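11R-lipoxygenase (Gersemia fruticosa, PDB 3VF1) is a calcium-regulated non-heme iron dioxygenase that probably inserts molecular oxygen into polyunsaturated fatty acids at carbon 11 with R configuration. Local coordinates at residues Asp227-Phe232 and Tyr250-Val255; Asp231-Ile236 and Tyr586-Asn591; Ile240-Pro245 and Ser581-Tyr586. One frame throughout, in Å; residues are numbered along the deposited sequence.

Interaction 1 (Asp227-Phe232 and Tyr250-Val255); sequences DCLEDF and YWRDDV
Glu230 OE2 takes a nearly straight but weak hydrogen bond from Arg252 NH2, 3.3 Å long with an N-H...O angle of 172°, as part of a salt bridge. The carboxylate oxygen lies at the edge of the guanidinium, while the planes of the two groups are turned 61° apart. Glu230 reaches it through a chain bent at chi2; Arg252 comes from the other segment with its chain extended from CG to NE. Beneath the ion pair, Leu229 CD1 sits 3.8 Å from Trp251 CZ2, at the edge of the indole and close to its plane, with the leucine side chain crossing the tryptophan at about a right angle. The same methyl is 3.7 Å from Arg252 NH2, so one methyl packs against both the indole edge and the guanidinium. Arg252 CG also lies 3.4 Å above one face of the Trp251 ring, toward the rim. Outside the two segments, Leu229 touches Ile612 and Met613 of helix 609-615. Asp253 OD1 accepts a hydrogen bond from Val255 N (3.0 Å), the N-cap bond of helix 254-263. The contact thus joins a 3-10 turn to a type I beta turn, Tyr250 to Asp253, that leads into an N-capped helix of the lipoxygenase catalytic domain.

Interaction 2 (Asp231-Ile236 and Tyr586-Asn591); sequences DFRQLI and YGFHPN
Phe232 projects from a 3-10 turn of the lipoxygenase domain and packs against Phe588, His589 and Pro590, in the loop that follows helix 582-586. Pro590 lies over one face of the Phe232 ring in a CH-pi contact, its CD 4.0 Å from the ring centroid and 27° off the normal. The His589 imidazole is almost parallel to Phe232, the planes only 15° apart, but offset, so that little of one ring lies over the other at a centroid separation of 5.5 Å; CB of His589 makes the closer approach, to Phe232 CD1 at 3.6 Å. Phe588 has CG anti to its backbone N (chi1 -172°), and its CE1 touches both Phe232 CB and Arg233 CG, each at 3.7 Å. Pro590 CD also rests above one face of the Phe588 ring, toward its rim, and therefore bridges two phenyl groups. An alanine at Phe232 would probably take the ring from beside Pro590 CG and His589 CB and open a gap there, while CB stays against Phe588 CE1. Trp226 meets Phe232 from outside the two segments, while Ala248 touches both Arg233 and Phe588. Farther along, Ile236 CD1 lies 3.9 Å from the carbonyl oxygen Gly587 O.

Interaction 3 (Ile240-Pro245 and Ser581-Tyr586); sequences IKSGLP and SQMATY
Met583 reaches from helix 582-586 into the bend of 240-245, where its chain meets two residues in turn. Its CG passes 3.4 Å from Ser242 OG, and its terminal CE lies 4.1 Å from Ile240 CG2, with SD of Met583 nearly as close to that methyl. CG is anti to the backbone N (chi1 -175°), which carries it out toward the serine; bends at chi2 and chi3 then give the thioether a hooked shape, and it crosses Ile240 obliquely. Pro245 instead rests on the helix backbone: Pro245 CG is 3.6 Å from Met583 O, and Pro245 CB is 3.9 Å from Ala584 O. No hydrogen bond spans the two segments. The type I turn from Ile240 to Gly243, closed by Gly243 N to Ile240 O at 3.2 Å, brings Ile240 and Ser242 to the same methionine. Outside the two segments, Val629 of helix 619-632 touches Met583, and Asn630 touches Ile240. On the helix itself, Gln582 is held by Gln388 and by the backbone oxygen of Asn579, an iron ligand. The contact packs the 240-245 turn on a short helix that follows Asn579 in the lipoxygenase fold, with the Met583 side chain about 13 Å from the non-heme iron.

Overall arrangement
All three contacts lie within the lipoxygenase domain. The loop between helix 208-213 and helix 247-250 supplies one side of each; the other is the start of helix 254-263 in interaction 1, and helix 582-586 and the loop after it in the other two. Interaction 1 is partly buried, with a salt bridge at its outer rim; interactions 2 and 3 are buried and have no hydrogen bond between their own segments. Trp251 of interaction 1 packs against Phe588 of interaction 2, and a probable hydrogen bond from Asn591 ND2 to Thr585 O ties interactions 2 and 3. The chemistry shifts from charge, through aromatic and CH-pi packing, to methionine and proline packing on a helix, as the contacts approach the chain's centre.

Interaction 1 (Asp227-Phe232 and Tyr250-Val255)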
loop_
_atom_site.group_PDB
_atom_site.type_symbol
_atom_site.label_atom_id
_atom_site.label_comp_id
_atom_site.label_asym_id
_atom_site.label_seq_id
_atom_site.Cartn_x
_atom_site.Cartn_y
_atom_site.Cartn_z
ATOM N N ASP A 227 5.623 -30.133 -17.661
ATOM C CA ASP A 227 6.083 -30.763 -18.893
ATOM C C ASP A 227 6.630 -29.724 -19.866
ATOM O O ASP A 227 7.674 -29.930 -20.483
ATOM C CB ASP A 227 4.950 -31.554 -19.548
ATOM C CG ASP A 227 4.450 -32.686 -18.671
ATOM O OD1 ASP A 227 5.286 -33.360 -18.033
ATOM O OD2 ASP A 227 3.220 -32.897 -18.617
ATOM N N CYS A 228 5.922 -28.606 -19.999
ATOM C CA CYS A 228 6.363 -27.527 -20.873
ATOM C C CYS A 228 5.864 -26.170 -20.380
ATOM O O CYS A 228 5.018 -26.092 -19.489
ATOM C CB CYS A 228 5.893 -27.775 -22.308
ATOM S SG CYS A 228 4.105 -27.724 -22.530
ATOM N N LEU A 229 6.395 -25.109 -20.976
ATOM C CA LEU A 229 6.114 -23.744 -20.547
ATOM C C LEU A 229 4.637 -23.387 -20.673
ATOM O O LEU A 229 4.116 -22.588 -19.892
ATOM C CB LEU A 229 6.954 -22.765 -21.369
ATOM C CG LEU A 229 8.465 -22.870 -21.148
ATOM C CD1 LEU A 229 9.235 -22.200 -22.276
ATOM C CD2 LEU A 229 8.845 -22.259 -19.810
ATOM N N GLU A 230 3.964 -23.977 -21.653
ATOM C CA GLU A 230 2.569 -23.646 -21.923
ATOM C C GLU A 230 1.622 -24.231 -20.880
ATOM O O GLU A 230 0.472 -23.805 -20.775
ATOM C CB GLU A 230 2.168 -24.130 -23.316
ATOM C CG GLU A 230 3.017 -23.554 -24.435
ATOM C CD GLU A 230 3.098 -22.041 -24.383
ATOM O OE1 GLU A 230 2.245 -21.376 -25.007
ATOM O OE2 GLU A 230 4.014 -21.515 -23.715
ATOM N N ASP A 231 2.102 -25.201 -20.107
ATOM C CA ASP A 231 1.262 -25.865 -19.114
ATOM C C ASP A 231 0.990 -24.991 -17.892
ATOM O O ASP A 231 0.102 -25.295 -17.094
ATOM C CB ASP A 231 1.890 -27.190 -18.677
ATOM C CG ASP A 231 1.714 -28.289 -19.711
ATOM O OD1 ASP A 231 0.817 -28.166 -20.571
ATOM O OD2 ASP A 231 2.469 -29.281 -19.658
ATOM N N PHE A 232 1.751 -23.912 -17.739
ATOM C CA PHE A 232 1.509 -22.975 -16.649
ATOM C C PHE A 232 0.128 -22.332 -16.772
ATOM O O PHE A 232 -0.422 -21.835 -15.790
ATOM C CB PHE A 232 2.593 -21.895 -16.607
ATOM C CG PHE A 232 3.852 -22.328 -15.908
ATOM C CD1 PHE A 232 3.882 -22.460 -14.529
ATOM C CD2 PHE A 232 5.004 -22.595 -16.627
ATOM C CE1 PHE A 232 5.036 -22.859 -13.881
ATOM C CE2 PHE A 232 6.163 -22.991 -15.983
ATOM C CZ PHE A 232 6.178 -23.124 -14.608
ATOM N N TYR A 250 2.385 -13.105 -24.722
ATOM C CA TYR A 250 3.441 -12.192 -25.161
ATOM C C TYR A 250 4.792 -12.384 -24.463
ATOM O O TYR A 250 5.796 -11.827 -24.905
ATOM C CB TYR A 250 2.996 -10.744 -24.935
ATOM C CG TYR A 250 1.876 -10.269 -25.836
ATOM C CD1 TYR A 250 2.145 -9.762 -27.099
ATOM C CD2 TYR A 250 0.555 -10.306 -25.413
ATOM C CE1 TYR A 250 1.130 -9.316 -27.922
ATOM C CE2 TYR A 250 -0.470 -9.864 -26.230
ATOM C CZ TYR A 250 -0.176 -9.371 -27.484
ATOM O OH TYR A 250 -1.190 -8.924 -28.303
ATOM N N TRP A 251 4.823 -13.163 -23.386
ATOM C CA TRP A 251 5.977 -13.175 -22.484
ATOM C C TRP A 251 7.323 -13.432 -23.176
ATOM O O TRP A 251 8.361 -12.979 -22.695
ATOM C CB TRP A 251 5.771 -14.194 -21.360
ATOM C CG TRP A 251 5.969 -15.613 -21.783
ATOM C CD1 TRP A 251 5.065 -16.418 -22.417
ATOM C CD2 TRP A 251 7.147 -16.405 -21.594
ATOM N NE1 TRP A 251 5.610 -17.660 -22.635
ATOM C CE2 TRP A 251 6.888 -17.677 -22.139
ATOM C CE3 TRP A 251 8.397 -16.160 -21.017
ATOM C CZ2 TRP A 251 7.831 -18.701 -22.127
ATOM C CZ3 TRP A 251 9.332 -17.177 -21.004
ATOM C CH2 TRP A 251 9.045 -18.432 -21.555
ATOM N N ARG A 252 7.312 -14.153 -24.292
ATOM C CA ARG A 252 8.554 -14.483 -24.992
ATOM C C ARG A 252 9.110 -13.295 -25.776
ATOM O O ARG A 252 10.294 -13.260 -26.101
ATOM C CB ARG A 252 8.336 -15.658 -25.950
ATOM C CG ARG A 252 7.926 -16.963 -25.281
ATOM C CD ARG A 252 7.354 -17.933 -26.304
ATOM N NE ARG A 252 6.873 -19.178 -25.706
ATOM C CZ ARG A 252 7.558 -20.319 -25.656
ATOM N NH1 ARG A 252 8.781 -20.408 -26.166
ATOM N NH2 ARG A 252 7.012 -21.385 -25.090
ATOM N N ASP A 253 8.253 -12.325 -26.077
ATOM C CA ASP A 253 8.632 -11.193 -26.917
ATOM C C ASP A 253 9.543 -10.215 -26.171
ATOM O O ASP A 253 9.209 -9.749 -25.082
ATOM C CB ASP A 253 7.375 -10.466 -27.402
ATOM C CG ASP A 253 7.651 -9.517 -28.554
ATOM O OD1 ASP A 253 8.811 -9.075 -28.706
ATOM O OD2 ASP A 253 6.704 -9.211 -29.309
ATOM N N ASP A 254 10.692 -9.907 -26.766
ATOM C CA ASP A 254 11.641 -8.969 -26.167
ATOM C C ASP A 254 11.011 -7.604 -25.900
ATOM O O ASP A 254 11.377 -6.924 -24.941
ATOM C CB ASP A 254 12.870 -8.796 -27.064
ATOM C CG ASP A 254 13.883 -9.917 -26.895
ATOM O OD1 ASP A 254 13.724 -10.739 -25.967
ATOM O OD2 ASP A 254 14.849 -9.968 -27.685
ATOM N N VAL A 255 10.072 -7.200 -26.750
ATOM C CA VAL A 255 9.400 -5.919 -26.577
ATOM C C VAL A 255 8.504 -5.957 -25.343
ATOM O O VAL A 255 8.496 -5.023 -24.540
ATOM C CB VAL A 255 8.565 -5.543 -27.811
ATOM C CG1 VAL A 255 7.653 -4.359 -27.503
ATOM C CG2 VAL A 255 9.476 -5.226 -28.986
#

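Interaction 2 (Asp231-Ile236 and Tyr586-Asn591)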
loop_
_atom_site.group_PDB
_atom_site.type_symbol
_atom_site.label_atom_id
_atom_site.label_comp_id
_atom_site.label_asym_id
_atom_site.label_seq_id
_atom_site.Cartn_x
_atom_site.Cartn_y
_atom_site.Cartn_z
ATOM N N ASP A 231 2.102 -25.201 -20.107
ATOM C CA ASP A 231 1.262 -25.865 -19.114
ATOM C C ASP A 231 0.990 -24.991 -17.892
ATOM O O ASP A 231 0.102 -25.295 -17.094
ATOM C CB ASP A 231 1.890 -27.190 -18.677
ATOM C CG ASP A 231 1.714 -28.289 -19.711
ATOM O OD1 ASP A 231 0.817 -28.166 -20.571
ATOM O OD2 ASP A 231 2.469 -29.281 -19.658
ATOM N N PHE A 232 1.751 -23.912 -17.739
ATOM C CA PHE A 232 1.509 -22.975 -16.649
ATOM C C PHE A 232 0.128 -22.332 -16.772
ATOM O O PHE A 232 -0.422 -21.835 -15.790
ATOM C CB PHE A 232 2.593 -21.895 -16.607
ATOM C CG PHE A 232 3.852 -22.328 -15.908
ATOM C CD1 PHE A 232 3.882 -22.460 -14.529
ATOM C CD2 PHE A 232 5.004 -22.595 -16.627
ATOM C CE1 PHE A 232 5.036 -22.859 -13.881
ATOM C CE2 PHE A 232 6.163 -22.991 -15.983
ATOM C CZ PHE A 232 6.178 -23.124 -14.608
ATOM N N ARG A 233 -0.430 -22.352 -17.979
ATOM C CA ARG A 233 -1.765 -21.810 -18.218
ATOM C C ARG A 233 -2.842 -22.624 -17.501
ATOM O O ARG A 233 -3.987 -22.183 -17.388
ATOM C CB ARG A 233 -2.059 -21.769 -19.721
ATOM C CG ARG A 233 -1.165 -20.816 -20.499
ATOM C CD ARG A 233 -1.070 -21.207 -21.967
ATOM N NE ARG A 233 -2.183 -20.699 -22.768
ATOM C CZ ARG A 233 -2.114 -19.660 -23.602
ATOM N NH1 ARG A 233 -0.980 -18.990 -23.770
ATOM N NH2 ARG A 233 -3.189 -19.287 -24.280
ATOM N N GLN A 234 -2.476 -23.808 -17.020
ATOM C CA GLN A 234 -3.409 -24.660 -16.292
ATOM C C GLN A 234 -3.807 -24.038 -14.958
ATOM O O GLN A 234 -4.860 -24.358 -14.406
ATOM C CB GLN A 234 -2.793 -26.037 -16.040
ATOM C CG GLN A 234 -2.561 -26.862 -17.293
ATOM C CD GLN A 234 -1.938 -28.210 -16.992
ATOM O OE1 GLN A 234 -1.924 -28.658 -15.845
ATOM N NE2 GLN A 234 -1.415 -28.865 -18.022
ATOM N N LEU A 235 -2.963 -23.150 -14.444
ATOM C CA LEU A 235 -3.195 -22.544 -13.140
ATOM C C LEU A 235 -4.293 -21.488 -13.188
ATOM O O LEU A 235 -4.795 -21.059 -12.148
ATOM C CB LEU A 235 -1.900 -21.928 -12.605
ATOM C CG LEU A 235 -0.744 -22.912 -12.415
ATOM C CD1 LEU A 235 0.469 -22.216 -11.826
ATOM C CD2 LEU A 235 -1.174 -24.075 -11.535
ATOM N N ILE A 236 -4.669 -21.070 -14.394
ATOM C CA ILE A 236 -5.724 -20.078 -14.553
ATOM C C ILE A 236 -7.070 -20.756 -14.790
ATOM O O ILE A 236 -7.498 -20.943 -15.930
ATOM C CB ILE A 236 -5.426 -19.109 -15.706
ATOM C CG1 ILE A 236 -4.046 -18.478 -15.517
ATOM C CG2 ILE A 236 -6.501 -18.033 -15.784
ATOM C CD1 ILE A 236 -3.860 -17.801 -14.172
ATOM N N TYR A 586 2.263 -12.142 -12.381
ATOM C CA TYR A 586 2.673 -13.453 -11.883
ATOM C C TYR A 586 1.691 -14.564 -12.244
ATOM O O TYR A 586 1.974 -15.741 -12.021
ATOM C CB TYR A 586 2.858 -13.408 -10.365
ATOM C CG TYR A 586 3.938 -12.452 -9.916
ATOM C CD1 TYR A 586 5.279 -12.799 -10.006
ATOM C CD2 TYR A 586 3.617 -11.202 -9.402
ATOM C CE1 TYR A 586 6.271 -11.928 -9.598
ATOM C CE2 TYR A 586 4.600 -10.328 -8.991
ATOM C CZ TYR A 586 5.925 -10.695 -9.090
ATOM O OH TYR A 586 6.905 -9.824 -8.679
ATOM N N GLY A 587 0.538 -14.194 -12.794
ATOM C CA GLY A 587 -0.455 -15.173 -13.197
ATOM C C GLY A 587 0.182 -16.268 -14.031
ATOM O O GLY A 587 0.043 -17.453 -13.733
ATOM N N PHE A 588 0.883 -15.861 -15.084
ATOM C CA PHE A 588 1.662 -16.782 -15.901
ATOM C C PHE A 588 3.101 -16.787 -15.390
ATOM O O PHE A 588 3.873 -15.868 -15.660
ATOM C CB PHE A 588 1.604 -16.363 -17.371
ATOM C CG PHE A 588 2.219 -17.358 -18.309
ATOM C CD1 PHE A 588 1.597 -18.570 -18.560
ATOM C CD2 PHE A 588 3.416 -17.080 -18.948
ATOM C CE1 PHE A 588 2.163 -19.489 -19.426
ATOM C CE2 PHE A 588 3.984 -17.993 -19.814
ATOM C CZ PHE A 588 3.359 -19.198 -20.053
ATOM N N HIS A 589 3.448 -17.834 -14.649
ATOM C CA HIS A 589 4.685 -17.864 -13.869
ATOM C C HIS A 589 5.946 -17.483 -14.654
ATOM O O HIS A 589 6.782 -16.730 -14.155
ATOM C CB HIS A 589 4.873 -19.242 -13.230
ATOM C CG HIS A 589 5.927 -19.275 -12.168
ATOM N ND1 HIS A 589 5.630 -19.209 -10.823
ATOM C CD2 HIS A 589 7.275 -19.357 -12.252
ATOM C CE1 HIS A 589 6.750 -19.257 -10.124
ATOM N NE2 HIS A 589 7.763 -19.345 -10.967
ATOM N N PRO A 590 6.097 -18.011 -15.878
ATOM C CA PRO A 590 7.312 -17.728 -16.654
ATOM C C PRO A 590 7.548 -16.243 -16.925
ATOM O O PRO A 590 8.681 -15.850 -17.199
ATOM C CB PRO A 590 7.067 -18.472 -17.970
ATOM C CG PRO A 590 6.124 -19.566 -17.611
ATOM C CD PRO A 590 5.227 -18.986 -16.559
ATOM N N ASN A 591 6.498 -15.430 -16.856
ATOM C CA ASN A 591 6.639 -13.997 -17.095
ATOM C C ASN A 591 7.415 -13.313 -15.974
ATOM O O ASN A 591 8.005 -12.251 -16.175
ATOM C CB ASN A 591 5.264 -13.344 -17.260
ATOM C CG ASN A 591 5.357 -11.861 -17.574
ATOM O OD1 ASN A 591 5.753 -11.474 -18.675
ATOM N ND2 ASN A 591 4.982 -11.025 -16.612
#

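Interaction 3 (Ile240-Pro245 and Ser581-Tyr586)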
loop_
_atom_site.group_PDB
_atom_site.type_symbol
_atom_site.label_atom_id
_atom_site.label_comp_id
_atom_site.label_asym_id
_atom_site.label_seq_id
_atom_site.Cartn_x
_atom_site.Cartn_y
_atom_site.Cartn_z
ATOM N N ILE A 240 -10.050 -18.043 -11.041
ATOM C CA ILE A 240 -9.341 -16.793 -11.283
ATOM C C ILE A 240 -10.185 -15.938 -12.221
ATOM O O ILE A 240 -10.219 -16.169 -13.429
ATOM C CB ILE A 240 -7.961 -17.037 -11.916
ATOM C CG1 ILE A 240 -7.191 -18.101 -11.129
ATOM C CG2 ILE A 240 -7.169 -15.739 -11.980
ATOM C CD1 ILE A 240 -6.989 -17.757 -9.671
ATOM N N LYS A 241 -10.866 -14.947 -11.657
ATOM C CA LYS A 241 -11.887 -14.205 -12.391
ATOM C C LYS A 241 -11.316 -13.207 -13.396
ATOM O O LYS A 241 -12.001 -12.819 -14.343
ATOM C CB LYS A 241 -12.823 -13.498 -11.411
ATOM C CG LYS A 241 -13.507 -14.459 -10.454
ATOM C CD LYS A 241 -14.621 -13.793 -9.662
ATOM C CE LYS A 241 -15.298 -14.785 -8.728
ATOM N NZ LYS A 241 -15.852 -15.967 -9.454
ATOM N N SER A 242 -10.069 -12.793 -13.195
ATOM C CA SER A 242 -9.424 -11.883 -14.135
ATOM C C SER A 242 -9.094 -12.591 -15.448
ATOM O O SER A 242 -8.857 -11.945 -16.468
ATOM C CB SER A 242 -8.155 -11.282 -13.528
ATOM O OG SER A 242 -7.261 -12.289 -13.092
ATOM N N GLY A 243 -9.080 -13.921 -15.418
ATOM C CA GLY A 243 -8.849 -14.710 -16.615
ATOM C C GLY A 243 -7.379 -14.883 -16.947
ATOM O O GLY A 243 -6.507 -14.639 -16.112
ATOM N N LEU A 244 -7.106 -15.306 -18.177
ATOM C CA LEU A 244 -5.741 -15.546 -18.630
ATOM C C LEU A 244 -4.990 -14.234 -18.825
ATOM O O LEU A 244 -5.414 -13.386 -19.613
ATOM C CB LEU A 244 -5.755 -16.323 -19.948
ATOM C CG LEU A 244 -4.386 -16.696 -20.518
ATOM C CD1 LEU A 244 -3.818 -17.911 -19.798
ATOM C CD2 LEU A 244 -4.473 -16.943 -22.015
ATOM N N PRO A 245 -3.866 -14.059 -18.113
ATOM C CA PRO A 245 -3.056 -12.849 -18.294
ATOM C C PRO A 245 -2.560 -12.719 -19.729
ATOM O O PRO A 245 -2.292 -13.731 -20.373
ATOM C CB PRO A 245 -1.871 -13.070 -17.350
ATOM C CG PRO A 245 -2.345 -14.065 -16.355
ATOM C CD PRO A 245 -3.300 -14.952 -17.087
ATOM N N SER A 581 -1.727 -5.340 -9.619
ATOM C CA SER A 581 -1.241 -5.705 -10.943
ATOM C C SER A 581 -0.515 -7.048 -10.903
ATOM O O SER A 581 0.006 -7.511 -11.920
ATOM C CB SER A 581 -0.287 -4.631 -11.459
ATOM O OG SER A 581 0.821 -4.486 -10.586
ATOM N N GLN A 582 -0.491 -7.673 -9.731
ATOM C CA GLN A 582 0.316 -8.872 -9.514
ATOM C C GLN A 582 -0.192 -10.109 -10.249
ATOM O O GLN A 582 0.583 -11.017 -10.534
ATOM C CB GLN A 582 0.422 -9.177 -8.019
ATOM C CG GLN A 582 1.477 -8.360 -7.299
ATOM C CD GLN A 582 1.613 -8.749 -5.843
ATOM O OE1 GLN A 582 2.638 -9.284 -5.423
ATOM N NE2 GLN A 582 0.576 -8.478 -5.062
ATOM N N MET A 583 -1.485 -10.161 -10.552
ATOM C CA MET A 583 -2.030 -11.321 -11.249
ATOM C C MET A 583 -1.670 -11.263 -12.730
ATOM O O MET A 583 -1.396 -12.287 -13.354
ATOM C CB MET A 583 -3.547 -11.412 -11.072
ATOM C CG MET A 583 -4.151 -12.675 -11.676
ATOM S SD MET A 583 -3.424 -14.197 -11.026
ATOM C CE MET A 583 -4.252 -14.322 -9.441
ATOM N N ALA A 584 -1.672 -10.057 -13.289
ATOM C CA ALA A 584 -1.253 -9.857 -14.668
ATOM C C ALA A 584 0.232 -10.171 -14.821
ATOM O O ALA A 584 0.685 -10.570 -15.893
ATOM C CB ALA A 584 -1.533 -8.426 -15.100
ATOM N N THR A 585 0.983 -9.994 -13.740
ATOM C CA THR A 585 2.433 -10.153 -13.772
ATOM C C THR A 585 2.873 -11.571 -13.414
ATOM O O THR A 585 3.751 -12.136 -14.066
ATOM C CB THR A 585 3.115 -9.157 -12.811
ATOM O OG1 THR A 585 2.870 -7.817 -13.258
ATOM C CG2 THR A 585 4.616 -9.398 -12.745
ATOM N N TYR A 586 2.263 -12.142 -12.381
ATOM C CA TYR A 586 2.673 -13.453 -11.883
ATOM C C TYR A 586 1.691 -14.564 -12.244
ATOM O O TYR A 586 1.974 -15.741 -12.021
ATOM C CB TYR A 586 2.858 -13.408 -10.365
ATOM C CG TYR A 586 3.938 -12.452 -9.916
ATOM C CD1 TYR A 586 5.279 -12.799 -10.006
ATOM C CD2 TYR A 586 3.617 -11.202 -9.402
ATOM C CE1 TYR A 586 6.271 -11.928 -9.598
ATOM C CE2 TYR A 586 4.600 -10.328 -8.991
ATOM C CZ TYR A 586 5.925 -10.695 -9.090
ATOM O OH TYR A 586 6.905 -9.824 -8.679
#